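PDB 2YSW: 3-dehydroquinate dehydratase from Aquifex aeolicus, which catalyses, as a type I enzyme, the cis-dehydration of 3-dehydroquinate to 3-dehydroshikimate, the third step of the chorismate pathway to aromatic amino acids. Local coordinates for residues A4-D9 with I26-V31; K22-V27 with Q52-I57. All coordinates share one frame; numbering follows the deposited sequence.

Contact 1: residues A4-D9 with I26-V31; sequences AVPLDD and IVELRV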
loop_
_atom_site.group_PDB
_atom_site.type_symbol
_atom_site.label_atom_id
_atom_site.label_comp_id
_atom_site.label_asym_id
_atom_site.label_seq_id
_atom_site.Cartn_x
_atom_site.Cartn_y
_atom_site.Cartn_z
ATOM N N ALA A 4 7.897 -11.820 9.092
ATOM C CA ALA A 4 8.282 -13.214 9.181
ATOM C C ALA A 4 9.158 -13.585 8.003
ATOM O O ALA A 4 9.013 -13.035 6.911
ATOM C CB ALA A 4 7.038 -14.089 9.213
ATOM N N VAL A 5 10.080 -14.510 8.236
ATOM C CA VAL A 5 10.980 -14.985 7.195
ATOM C C VAL A 5 10.899 -16.506 7.158
ATOM O O VAL A 5 11.129 -17.180 8.173
ATOM C CB VAL A 5 12.448 -14.579 7.474
ATOM C CG1 VAL A 5 13.366 -15.175 6.418
ATOM C CG2 VAL A 5 12.579 -13.067 7.475
ATOM N N PRO A 6 10.527 -17.067 5.997
ATOM C CA PRO A 6 10.418 -18.517 5.831
ATOM C C PRO A 6 11.820 -19.093 5.656
ATOM O O PRO A 6 12.633 -18.546 4.911
ATOM C CB PRO A 6 9.586 -18.665 4.553
ATOM C CG PRO A 6 8.853 -17.351 4.438
ATOM C CD PRO A 6 9.895 -16.366 4.866
ATOM N N LEU A 7 12.103 -20.197 6.331
ATOM C CA LEU A 7 13.416 -20.815 6.224
ATOM C C LEU A 7 13.307 -22.323 6.190
ATOM O O LEU A 7 12.473 -22.894 6.890
ATOM C CB LEU A 7 14.288 -20.430 7.428
ATOM C CG LEU A 7 14.718 -18.969 7.622
ATOM C CD1 LEU A 7 15.540 -18.856 8.902
ATOM C CD2 LEU A 7 15.525 -18.499 6.415
ATOM N N ASP A 8 14.127 -22.968 5.365
ATOM C CA ASP A 8 14.148 -24.422 5.359
ATOM C C ASP A 8 15.277 -24.732 6.341
ATOM O O ASP A 8 15.730 -23.833 7.049
ATOM C CB ASP A 8 14.428 -25.020 3.968
ATOM C CG ASP A 8 15.702 -24.496 3.325
ATOM O OD1 ASP A 8 16.681 -24.190 4.034
ATOM O OD2 ASP A 8 15.724 -24.413 2.080
ATOM N N ASP A 9 15.752 -25.969 6.389
ATOM C CA ASP A 9 16.788 -26.306 7.359
ATOM C C ASP A 9 18.242 -26.184 6.903
ATOM O O ASP A 9 19.149 -26.537 7.653
ATOM C CB ASP A 9 16.531 -27.716 7.907
ATOM C CG ASP A 9 16.611 -28.777 6.835
ATOM O OD1 ASP A 9 16.375 -28.436 5.658
ATOM O OD2 ASP A 9 16.895 -29.946 7.166
ATOM N N ILE A 26 9.848 -12.844 13.229
ATOM C CA ILE A 26 9.456 -14.244 13.190
ATOM C C ILE A 26 10.204 -15.057 12.149
ATOM O O ILE A 26 10.630 -14.538 11.113
ATOM C CB ILE A 26 7.940 -14.371 12.849
ATOM C CG1 ILE A 26 7.090 -13.658 13.906
ATOM C CG2 ILE A 26 7.536 -15.841 12.726
ATOM C CD1 ILE A 26 5.615 -13.518 13.504
ATOM N N VAL A 27 10.368 -16.339 12.450
ATOM C CA VAL A 27 10.976 -17.270 11.522
ATOM C C VAL A 27 9.908 -18.329 11.297
ATOM O O VAL A 27 9.421 -18.950 12.251
ATOM C CB VAL A 27 12.234 -17.972 12.084
ATOM C CG1 VAL A 27 12.549 -19.198 11.235
ATOM C CG2 VAL A 27 13.426 -17.021 12.074
ATOM N N GLU A 28 9.503 -18.499 10.045
ATOM C CA GLU A 28 8.524 -19.515 9.725
ATOM C C GLU A 28 9.312 -20.746 9.289
ATOM O O GLU A 28 10.080 -20.697 8.314
ATOM C CB GLU A 28 7.596 -19.075 8.588
ATOM C CG GLU A 28 6.670 -20.204 8.128
ATOM C CD GLU A 28 5.817 -19.835 6.918
ATOM O OE1 GLU A 28 6.342 -19.166 6.002
ATOM O OE2 GLU A 28 4.629 -20.234 6.880
ATOM N N LEU A 29 9.141 -21.838 10.024
ATOM C CA LEU A 29 9.825 -23.076 9.691
ATOM C C LEU A 29 8.999 -23.819 8.656
ATOM O O LEU A 29 7.919 -24.326 8.966
ATOM C CB LEU A 29 9.989 -23.973 10.925
ATOM C CG LEU A 29 10.845 -23.516 12.108
ATOM C CD1 LEU A 29 11.089 -24.701 13.030
ATOM C CD2 LEU A 29 12.169 -22.980 11.609
ATOM N N ARG A 30 9.494 -23.871 7.427
ATOM C CA ARG A 30 8.798 -24.596 6.368
ATOM C C ARG A 30 9.268 -26.048 6.451
ATOM O O ARG A 30 10.127 -26.484 5.678
ATOM C CB ARG A 30 9.132 -23.991 4.997
ATOM C CG ARG A 30 8.430 -22.657 4.739
ATOM C CD ARG A 30 6.920 -22.836 4.688
ATOM N NE ARG A 30 6.560 -23.811 3.664
ATOM C CZ ARG A 30 6.517 -23.549 2.362
ATOM N NH1 ARG A 30 6.796 -22.327 1.914
ATOM N NH2 ARG A 30 6.225 -24.517 1.504
ATOM N N VAL A 31 8.701 -26.788 7.401
ATOM C CA VAL A 31 9.089 -28.177 7.613
ATOM C C VAL A 31 8.905 -29.042 6.373
ATOM O O VAL A 31 9.594 -30.047 6.215
ATOM C CB VAL A 31 8.311 -28.802 8.805
ATOM C CG1 VAL A 31 8.696 -30.271 8.980
ATOM C CG2 VAL A 31 8.613 -28.027 10.080
#
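Ala4 to Leu7 and Ile26 to Leu29 run side by side as parallel strands, paired one to one, their axes 29° apart in direction. A ladder of four backbone hydrogen bonds zips them together: Val5 N gives to Ile26 O, Glu28 N to Val5 O at 2.8 Å, Leu7 N to Glu28 O, and Arg30 N to Leu7 O. Short CA-H...O contacts back the ladder, among them Pro6 CA to Glu28 O at 3.3 Å.

One face of the sheet is shared by Ala4 and Pro6 from the first strand and Ile26 and Glu28 from the second. Ala4 CB rests against Ile26 CB at 3.8 Å. Farther along, Glu28 CG stands anti to the backbone N (chi1 173°) and the chain stays extended, which brings OE1 obliquely across to the proline ring, 3.5 Å from Pro6 CG. The other carboxylate oxygen, OE2, is hydrogen-bonded to Thr59. Arg30 packs its CG on Pro6 CB, then bends at chi2 and chi3 so that its guanidinium leads away to a salt bridge with Asp32. On the opposite face, Leu7 CD1 touches Val27 CG1 at 3.8 Å, the two side chains crossing at about a right angle beneath helix 12-21.

Glu28, Leu29 and Arg30 are predicted to bind 3-dehydroquinate; Glu28 lies about 4 Å, side chain to side chain, from the Schiff-base Lys142, and Arg30 about 3 Å from the substrate-binding Arg61. Joined by helix 12-21, the two strands form the first beta-alpha-beta unit of the TIM barrel, with the predicted substrate-binding residues at the C-terminal end of strand 26-30.

Contact 2: residues K22-V27 with Q52-I57; sequences KGADIV and QGLKTI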
loop_
_atom_site.group_PDB
_atom_site.type_symbol
_atom_site.label_atom_id
_atom_site.label_comp_id
_atom_site.label_asym_id
_atom_site.label_seq_id
_atom_site.Cartn_x
_atom_site.Cartn_y
_atom_site.Cartn_z
ATOM N N LYS A 22 18.878 -8.417 11.015
ATOM C CA LYS A 22 18.262 -7.538 10.037
ATOM C C LYS A 22 16.888 -7.038 10.452
ATOM O O LYS A 22 16.276 -6.244 9.734
ATOM C CB LYS A 22 18.183 -8.238 8.690
ATOM C CG LYS A 22 19.543 -8.536 8.106
ATOM C CD LYS A 22 19.431 -9.496 6.938
ATOM C CE LYS A 22 20.794 -9.785 6.336
ATOM N NZ LYS A 22 20.882 -9.287 4.939
ATOM N N GLY A 23 16.401 -7.502 11.601
ATOM C CA GLY A 23 15.115 -7.042 12.092
ATOM C C GLY A 23 13.888 -7.932 11.971
ATOM O O GLY A 23 12.772 -7.460 12.186
ATOM N N ALA A 24 14.063 -9.206 11.638
ATOM C CA ALA A 24 12.907 -10.091 11.527
ATOM C C ALA A 24 12.315 -10.343 12.915
ATOM O O ALA A 24 13.045 -10.428 13.901
ATOM C CB ALA A 24 13.308 -11.412 10.880
ATOM N N ASP A 25 10.992 -10.448 12.992
ATOM C CA ASP A 25 10.327 -10.707 14.265
ATOM C C ASP A 25 9.987 -12.192 14.377
ATOM O O ASP A 25 9.863 -12.733 15.475
ATOM C CB ASP A 25 9.020 -9.919 14.363
ATOM C CG ASP A 25 9.213 -8.427 14.174
ATOM O OD1 ASP A 25 9.806 -7.778 15.062
ATOM O OD2 ASP A 25 8.769 -7.903 13.134
ATOM N N ILE A 26 9.848 -12.844 13.229
ATOM C CA ILE A 26 9.456 -14.244 13.190
ATOM C C ILE A 26 10.204 -15.057 12.149
ATOM O O ILE A 26 10.630 -14.538 11.113
ATOM C CB ILE A 26 7.940 -14.371 12.849
ATOM C CG1 ILE A 26 7.090 -13.658 13.906
ATOM C CG2 ILE A 26 7.536 -15.841 12.726
ATOM C CD1 ILE A 26 5.615 -13.518 13.504
ATOM N N VAL A 27 10.368 -16.339 12.450
ATOM C CA VAL A 27 10.976 -17.270 11.522
ATOM C C VAL A 27 9.908 -18.329 11.297
ATOM O O VAL A 27 9.421 -18.950 12.251
ATOM C CB VAL A 27 12.234 -17.972 12.084
ATOM C CG1 VAL A 27 12.549 -19.198 11.235
ATOM C CG2 VAL A 27 13.426 -17.021 12.074
ATOM N N GLN A 52 17.165 -16.963 20.043
ATOM C CA GLN A 52 17.652 -15.758 19.389
ATOM C C GLN A 52 16.683 -14.601 19.590
ATOM O O GLN A 52 16.861 -13.524 19.022
ATOM C CB GLN A 52 17.869 -16.012 17.900
ATOM C CG GLN A 52 19.172 -16.732 17.594
ATOM C CD GLN A 52 20.387 -15.842 17.797
ATOM O OE1 GLN A 52 20.571 -15.252 18.863
ATOM N NE2 GLN A 52 21.221 -15.743 16.770
ATOM N N GLY A 53 15.657 -14.828 20.401
ATOM C CA GLY A 53 14.688 -13.783 20.664
ATOM C C GLY A 53 13.573 -13.603 19.645
ATOM O O GLY A 53 12.805 -12.647 19.742
ATOM N N LEU A 54 13.464 -14.495 18.664
ATOM C CA LEU A 54 12.396 -14.353 17.678
ATOM C C LEU A 54 11.262 -15.334 17.921
ATOM O O LEU A 54 11.385 -16.280 18.710
ATOM C CB LEU A 54 12.930 -14.542 16.254
ATOM C CG LEU A 54 14.152 -13.715 15.840
ATOM C CD1 LEU A 54 14.226 -13.673 14.328
ATOM C CD2 LEU A 54 14.062 -12.301 16.395
ATOM N N LYS A 55 10.145 -15.106 17.244
ATOM C CA LYS A 55 9.014 -16.001 17.380
ATOM C C LYS A 55 9.006 -16.975 16.218
ATOM O O LYS A 55 9.695 -16.772 15.213
ATOM C CB LYS A 55 7.717 -15.201 17.446
ATOM C CG LYS A 55 7.519 -14.549 18.799
ATOM C CD LYS A 55 6.571 -13.384 18.715
ATOM C CE LYS A 55 6.361 -12.772 20.086
ATOM N NZ LYS A 55 5.656 -13.721 21.001
ATOM N N THR A 56 8.217 -18.033 16.360
ATOM C CA THR A 56 8.149 -19.056 15.338
ATOM C C THR A 56 6.762 -19.335 14.815
ATOM O O THR A 56 5.760 -19.134 15.501
ATOM C CB THR A 56 8.654 -20.408 15.869
ATOM O OG1 THR A 56 7.766 -20.868 16.900
ATOM C CG2 THR A 56 10.056 -20.277 16.427
ATOM N N ILE A 57 6.732 -19.815 13.582
ATOM C CA ILE A 57 5.502 -20.241 12.947
ATOM C C ILE A 57 5.853 -21.648 12.479
ATOM O O ILE A 57 6.782 -21.827 11.686
ATOM C CB ILE A 57 5.131 -19.404 11.710
ATOM C CG1 ILE A 57 4.699 -17.994 12.123
ATOM C CG2 ILE A 57 4.009 -20.103 10.958
ATOM C CD1 ILE A 57 4.446 -17.066 10.939
#
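Leu54, just ahead of strand 55-59, packs on Ala24 in the chain that leads into strand 26-30; helix 39-51 links the two parallel strands as a beta-alpha-beta unit. Leu54 CG is anti to the carbonyl carbon (chi1 -51°), and both methyls of the fork close on Ala24 O, CD1 from over the peptide plane, CD2 at 3.3 Å. CD1 also touches Ala24 CB at 4.2 Å and Val27 CG2 at 4.1 Å. The leucine is thus the bump, and the hollow is made by the Ala24 carbonyl, its CB and Val27. Val49 of helix 39-51 also touches both Leu54 and Val27, so the leucine becomes part of the packing between strand and helix.

The other face of the sheet has its own interlock. Ile26 CG2 fits between the Lys55 carbonyl oxygen and the side chain of Ile57, where it meets CG1 at 3.6 Å and CD1 at 3.8 Å. The other branch of Ile26, through CG1, lies against Lys55 CB, the aliphatic root of a side chain whose end leads away. Tyr86 of the next strand touches both isoleucines and extends this apolar patch.

Before the strand begins, Gly23 ends helix 12-21 in a Schellman motif, its positive phi being the backbone shape that such a helix end calls for. Three backbone bonds then hold the strands: Lys55 N to Asp25 O, Val27 N to Lys55 O, and Ile57 N to Val27 O. The first is almost straight, with an angle of 177° at the hydrogen and 3.0 Å from Lys55 N to Asp25 O.

Overall arrangement
Strand 26-30 is the shared element: contact 1 uses the edge it turns to strand 2-7, contact 2 the edge it turns to 55-59, and Ile26 and Val27 serve both. Leu29 N, probably hydrogen-bonded to Ile57 O at 2.9 Å, carries the pairing with 55-59 one step past segment 22-27. Both contacts are largely buried, but contact 1 is centred about 9 Å from the chain's centre and contact 2 about 13 Å. Both rest on parallel backbone bonds. At the C-terminal end of strand 26-30 contact 1 includes Glu28 and Arg30, predicted to bind the substrate; the side chains of contact 2 add mainly apolar branches, with an exposed lysine at the margin.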